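PDB 4Q7F: 5' nucleotidase family protein from Staphylococcus aureus subsp. aureus, which is of unestablished function but belongs to the 5'-nucleotidase family, pairing a two-metal calcineurin-like phosphoesterase domain with a C-terminal 5'-nucleotidase domain. Local coordinates for residues 153-158 with 281-286; 19-24 with 60-65. All coordinates share one frame; numbering follows the deposited sequence.

Contact 1 (153-158 with 281-286); sequences GDQTVG and YENLSV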
# COMPACT_ATOMS: atom_id res chain seq x y z
N GLY A 153 -2.17 34.38 -12.67
CA GLY A 153 -1.90 35.60 -13.41
C GLY A 153 -2.47 35.40 -14.80
O GLY A 153 -3.59 34.94 -14.95
N ASP A 154 -1.68 35.71 -15.82
CA ASP A 154 -2.09 35.55 -17.21
C ASP A 154 -1.68 34.19 -17.81
O ASP A 154 -1.66 34.03 -19.03
CB ASP A 154 -1.56 36.72 -18.06
CG ASP A 154 -0.04 36.87 -17.96
OD1 ASP A 154 0.61 36.09 -17.23
OD2 ASP A 154 0.50 37.78 -18.63
N GLN A 155 -1.34 33.24 -16.94
CA GLN A 155 -0.94 31.90 -17.36
C GLN A 155 -2.02 30.91 -16.94
O GLN A 155 -2.90 31.23 -16.13
CB GLN A 155 0.37 31.48 -16.68
CG GLN A 155 1.57 32.38 -16.92
CD GLN A 155 1.91 32.55 -18.39
OE1 GLN A 155 1.27 33.33 -19.11
NE2 GLN A 155 2.95 31.87 -18.84
N THR A 156 -1.97 29.71 -17.51
CA THR A 156 -2.90 28.66 -17.14
C THR A 156 -2.14 27.43 -16.73
O THR A 156 -1.15 27.05 -17.36
CB THR A 156 -3.86 28.31 -18.29
OG1 THR A 156 -4.70 29.43 -18.56
CG2 THR A 156 -4.74 27.11 -17.93
N VAL A 157 -2.59 26.83 -15.63
CA VAL A 157 -2.04 25.58 -15.14
C VAL A 157 -3.02 24.47 -15.49
O VAL A 157 -4.22 24.63 -15.30
CB VAL A 157 -1.87 25.59 -13.61
CG1 VAL A 157 -1.31 24.25 -13.15
CG2 VAL A 157 -0.97 26.73 -13.19
N GLY A 158 -2.50 23.35 -15.99
CA GLY A 158 -3.30 22.19 -16.32
C GLY A 158 -2.86 21.02 -15.45
O GLY A 158 -1.66 20.74 -15.34
N TYR A 281 9.08 38.81 -18.18
CA TYR A 281 8.27 38.22 -19.28
C TYR A 281 7.04 37.57 -18.62
O TYR A 281 6.10 37.16 -19.31
CB TYR A 281 9.00 37.17 -20.14
CG TYR A 281 10.31 37.62 -20.77
CD1 TYR A 281 10.38 38.78 -21.53
CD2 TYR A 281 11.46 36.84 -20.65
CE1 TYR A 281 11.57 39.19 -22.10
CE2 TYR A 281 12.65 37.23 -21.23
CZ TYR A 281 12.71 38.40 -21.96
OH TYR A 281 13.89 38.79 -22.53
N GLU A 282 7.08 37.47 -17.29
CA GLU A 282 6.00 36.89 -16.50
C GLU A 282 5.69 35.43 -16.88
O GLU A 282 4.53 35.04 -17.05
CB GLU A 282 4.75 37.79 -16.54
CG GLU A 282 5.01 39.15 -15.90
CD GLU A 282 3.85 40.11 -16.01
OE1 GLU A 282 3.90 41.17 -15.35
OE2 GLU A 282 2.88 39.83 -16.76
N ASN A 283 6.76 34.66 -17.01
CA ASN A 283 6.69 33.24 -17.32
C ASN A 283 7.07 32.44 -16.08
O ASN A 283 8.16 32.61 -15.54
CB ASN A 283 7.64 32.90 -18.46
CG ASN A 283 7.28 33.61 -19.75
OD1 ASN A 283 6.10 33.81 -20.05
ND2 ASN A 283 8.29 34.00 -20.52
N LEU A 284 6.16 31.59 -15.64
CA LEU A 284 6.38 30.75 -14.47
C LEU A 284 7.44 29.67 -14.73
O LEU A 284 7.41 29.01 -15.76
CB LEU A 284 5.07 30.07 -14.05
CG LEU A 284 4.00 30.97 -13.43
CD1 LEU A 284 2.64 30.31 -13.40
CD2 LEU A 284 4.43 31.38 -12.02
N SER A 285 8.37 29.52 -13.79
CA SER A 285 9.38 28.48 -13.88
C SER A 285 9.56 27.93 -12.48
O SER A 285 9.23 28.57 -11.49
CB SER A 285 10.71 29.01 -14.40
OG SER A 285 11.37 29.79 -13.42
N VAL A 286 10.11 26.72 -12.42
CA VAL A 286 10.33 26.06 -11.16
C VAL A 286 11.39 26.81 -10.37
O VAL A 286 12.50 27.02 -10.84
CB VAL A 286 10.82 24.61 -11.35
CG1 VAL A 286 11.12 23.98 -10.00
CG2 VAL A 286 9.80 23.78 -12.11

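Contact 2 (19-24 with 60-65); sequences NIAFYV and RQYDQS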
# COMPACT_ATOMS: atom_id res chain seq x y z
N ASN A 19 4.49 34.33 -7.28
CA ASN A 19 4.75 32.91 -7.14
C ASN A 19 3.54 32.08 -6.71
O ASN A 19 2.47 32.61 -6.40
CB ASN A 19 5.90 32.72 -6.17
CG ASN A 19 5.58 33.22 -4.77
OD1 ASN A 19 4.45 33.13 -4.31
ND2 ASN A 19 6.60 33.69 -4.07
N ILE A 20 3.74 30.76 -6.70
CA ILE A 20 2.69 29.85 -6.34
C ILE A 20 3.29 28.57 -5.83
O ILE A 20 4.21 28.00 -6.45
CB ILE A 20 1.75 29.58 -7.54
CG1 ILE A 20 0.65 28.57 -7.15
CG2 ILE A 20 2.54 29.11 -8.76
CD1 ILE A 20 -0.31 28.25 -8.27
N ALA A 21 2.79 28.13 -4.69
CA ALA A 21 3.31 26.91 -4.10
C ALA A 21 2.31 25.78 -4.15
O ALA A 21 1.11 25.98 -3.90
CB ALA A 21 3.74 27.16 -2.66
N PHE A 22 2.84 24.60 -4.47
CA PHE A 22 2.09 23.37 -4.52
C PHE A 22 2.53 22.47 -3.40
O PHE A 22 3.70 22.12 -3.32
CB PHE A 22 2.31 22.66 -5.85
CG PHE A 22 1.69 23.35 -7.03
CD1 PHE A 22 2.40 24.30 -7.73
CD2 PHE A 22 0.40 23.03 -7.44
CE1 PHE A 22 1.84 24.92 -8.83
CE2 PHE A 22 -0.16 23.65 -8.53
CZ PHE A 22 0.54 24.60 -9.22
N TYR A 23 1.60 22.11 -2.53
CA TYR A 23 1.84 21.21 -1.41
C TYR A 23 1.13 19.89 -1.64
O TYR A 23 -0.07 19.86 -1.96
CB TYR A 23 1.28 21.81 -0.12
CG TYR A 23 1.96 23.05 0.30
CD1 TYR A 23 3.12 22.98 1.08
CD2 TYR A 23 1.48 24.32 -0.07
CE1 TYR A 23 3.77 24.11 1.49
CE2 TYR A 23 2.12 25.46 0.35
CZ TYR A 23 3.27 25.35 1.12
OH TYR A 23 3.92 26.45 1.52
N VAL A 24 1.83 18.80 -1.39
CA VAL A 24 1.23 17.52 -1.59
C VAL A 24 1.56 16.54 -0.49
O VAL A 24 2.68 16.51 0.01
CB VAL A 24 1.62 16.92 -2.98
CG1 VAL A 24 3.12 16.95 -3.20
CG2 VAL A 24 1.08 15.49 -3.13
N ARG A 60 1.62 30.62 4.00
CA ARG A 60 1.32 32.03 4.13
C ARG A 60 2.35 32.96 3.44
O ARG A 60 1.99 34.04 3.01
CB ARG A 60 1.17 32.38 5.61
CG ARG A 60 0.68 33.79 5.89
CD ARG A 60 0.63 34.07 7.39
NE ARG A 60 0.33 35.47 7.68
CZ ARG A 60 1.22 36.46 7.57
NH1 ARG A 60 0.85 37.71 7.87
NH2 ARG A 60 2.46 36.22 7.15
N GLN A 61 3.61 32.53 3.30
CA GLN A 61 4.65 33.35 2.66
C GLN A 61 4.49 33.49 1.14
O GLN A 61 5.05 34.40 0.54
CB GLN A 61 6.04 32.78 2.95
CG GLN A 61 6.29 31.42 2.34
CD GLN A 61 7.65 30.85 2.69
OE1 GLN A 61 8.68 31.42 2.34
NE2 GLN A 61 7.66 29.70 3.33
N TYR A 62 3.75 32.58 0.51
CA TYR A 62 3.56 32.61 -0.94
C TYR A 62 2.36 33.42 -1.35
O TYR A 62 1.46 33.64 -0.55
CB TYR A 62 3.49 31.18 -1.45
CG TYR A 62 4.76 30.43 -1.12
CD1 TYR A 62 5.93 30.71 -1.79
CD2 TYR A 62 4.79 29.48 -0.12
CE1 TYR A 62 7.11 30.04 -1.49
CE2 TYR A 62 5.96 28.80 0.20
CZ TYR A 62 7.12 29.09 -0.51
OH TYR A 62 8.28 28.44 -0.20
N ASP A 63 2.35 33.89 -2.59
CA ASP A 63 1.23 34.71 -3.10
C ASP A 63 -0.06 33.89 -3.17
O ASP A 63 -1.14 34.40 -2.91
CB ASP A 63 1.57 35.27 -4.48
CG ASP A 63 2.77 36.22 -4.45
OD1 ASP A 63 3.10 36.79 -3.39
OD2 ASP A 63 3.38 36.40 -5.51
N GLN A 64 0.07 32.61 -3.52
CA GLN A 64 -1.05 31.70 -3.58
C GLN A 64 -0.49 30.30 -3.55
O GLN A 64 0.69 30.09 -3.83
CB GLN A 64 -1.92 31.91 -4.83
CG GLN A 64 -1.20 31.79 -6.15
CD GLN A 64 -2.10 32.19 -7.31
OE1 GLN A 64 -3.25 31.75 -7.40
NE2 GLN A 64 -1.60 33.01 -8.18
N SER A 65 -1.34 29.36 -3.16
CA SER A 65 -0.92 27.98 -3.01
C SER A 65 -2.08 27.02 -3.13
O SER A 65 -3.24 27.37 -2.83
CB SER A 65 -0.29 27.78 -1.64
OG SER A 65 -1.25 27.93 -0.62
O HOH W 1 6.57 34.89 -1.39

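Contact 1 (153-158 with 281-286)
The nearest CA pairs are D154 with E282 (8.2 Å) and Q155 with N283 (7.7 Å), a separation bridged by side chains without any hydrogen bond between the two backbones. This is sheet-on-sheet packing in the beta sandwich of the calcineurin-like phosphoesterase fold: 153-158 runs out of the turn joining antiparallel strands 147-152 and 155-163 of the six-stranded sheet, and 281-286 runs out of the loop between antiparallel strands 270-278 and 284-293, at the margin of the five-stranded sheet. Q155 covers the most surface here, but it is modelled in two positions and the outer end of its side chain is uncertain. In the conformer described, CG stands beside its own backbone N (chi1 -58°) and the chain bends beyond it; Q155 CG is 4.0 Å from the carbonyl oxygen of E282. At the solvent side, the carboxylates of D154 and E282 approach with like charge, OD2 to OE2 3.7 Å, the side chains crossing at about a right angle. Both residues are exposed, so solvent may ease the repulsion. E282 reaches there as an extended chain from a backbone of positive phi. Further in, L284 points toward the 153-158 segment and also packs on V152, I201 and T278. D279 OD1 accepts a hydrogen bond from N283 N, tying the loop back on itself. Between Q155 and L284 the meeting is apolar, methyl CD1 of the leucine lying 4.2 Å from Q155 CB.

Contact 2 (19-24 with 60-65)
N19 and A21 meet D63, Q64 and S65 where the second strand of a beta-alpha-beta crossover begins: strand 19-25, helix 48-59 and strand 65-69 follow in order, and the two strands lie side by side and parallel. Three hydrogen bonds join the segments. N19 and D63 grip each other reciprocally, main chain to side chain both ways. N19 CG sits between its backbone N and carbonyl carbon (chi1 63°), and from there the amide OD1 takes a nearly straight bond from D63 N (2.8 Å), lying in the amide's carbonyl plane; N19 N reaches D63 OD2 (2.9 Å) from above the carboxylate plane. The N19 amide and the D63 carboxylate are 26° apart in plane. A water extends the network, accepting from N19 ND2 and making a rather short link to Q61 O. The third bond, A21 N to Q64 O (3.0 Å), opens the parallel pairing, which A21 and F66 continue.

Weaker CA-H...O contacts fill in beside it, from I20 CA to Q64 O and from S65 CA to A21 O. The apolar part centres on the Y62 ring. A21 CB sits over one face, 3.9 Å from the centroid, in a CH-pi contact; Q61 CG covers the opposite face near the rim, and N19 CG lies at the edge. The I20 and Q64 side chains pass obliquely, CG1 to CG 3.8 Å; beyond them, F150 and V152 pack on I20.

Y23 has both a polar and an apolar role: its OH is hydrogen-bonded to D58 OD2 of helix 48-59, and its ring edge meets S65 CB at CE2. S65 OG is bonded to R59 NE. Y23 OH itself lies 3.4 Å from Y62 CE2, at the edge of that ring.

Overall arrangement
Contacts 1 and 2 lie with their centres 14 Å apart and their nearest atoms about 4 Å apart, without touching. Both reach the five-stranded sheet, where strand 270-278 separates strand 19-25 from strand 284-293. V152 of the six-stranded sheet touches L284 of contact 1 and I20 and Q64 of contact 2. Both contacts are peripheral, their centres about 35 and 29 Å from the centre of the chain. In contact 2 the two strands start, and the metal ligands follow their far ends: D27 comes just after strand 19-25 and D72 after strand 65-69. D72 binds both manganese and magnesium, and N109 and H247 link the magnesium site to the 3D1 pocket.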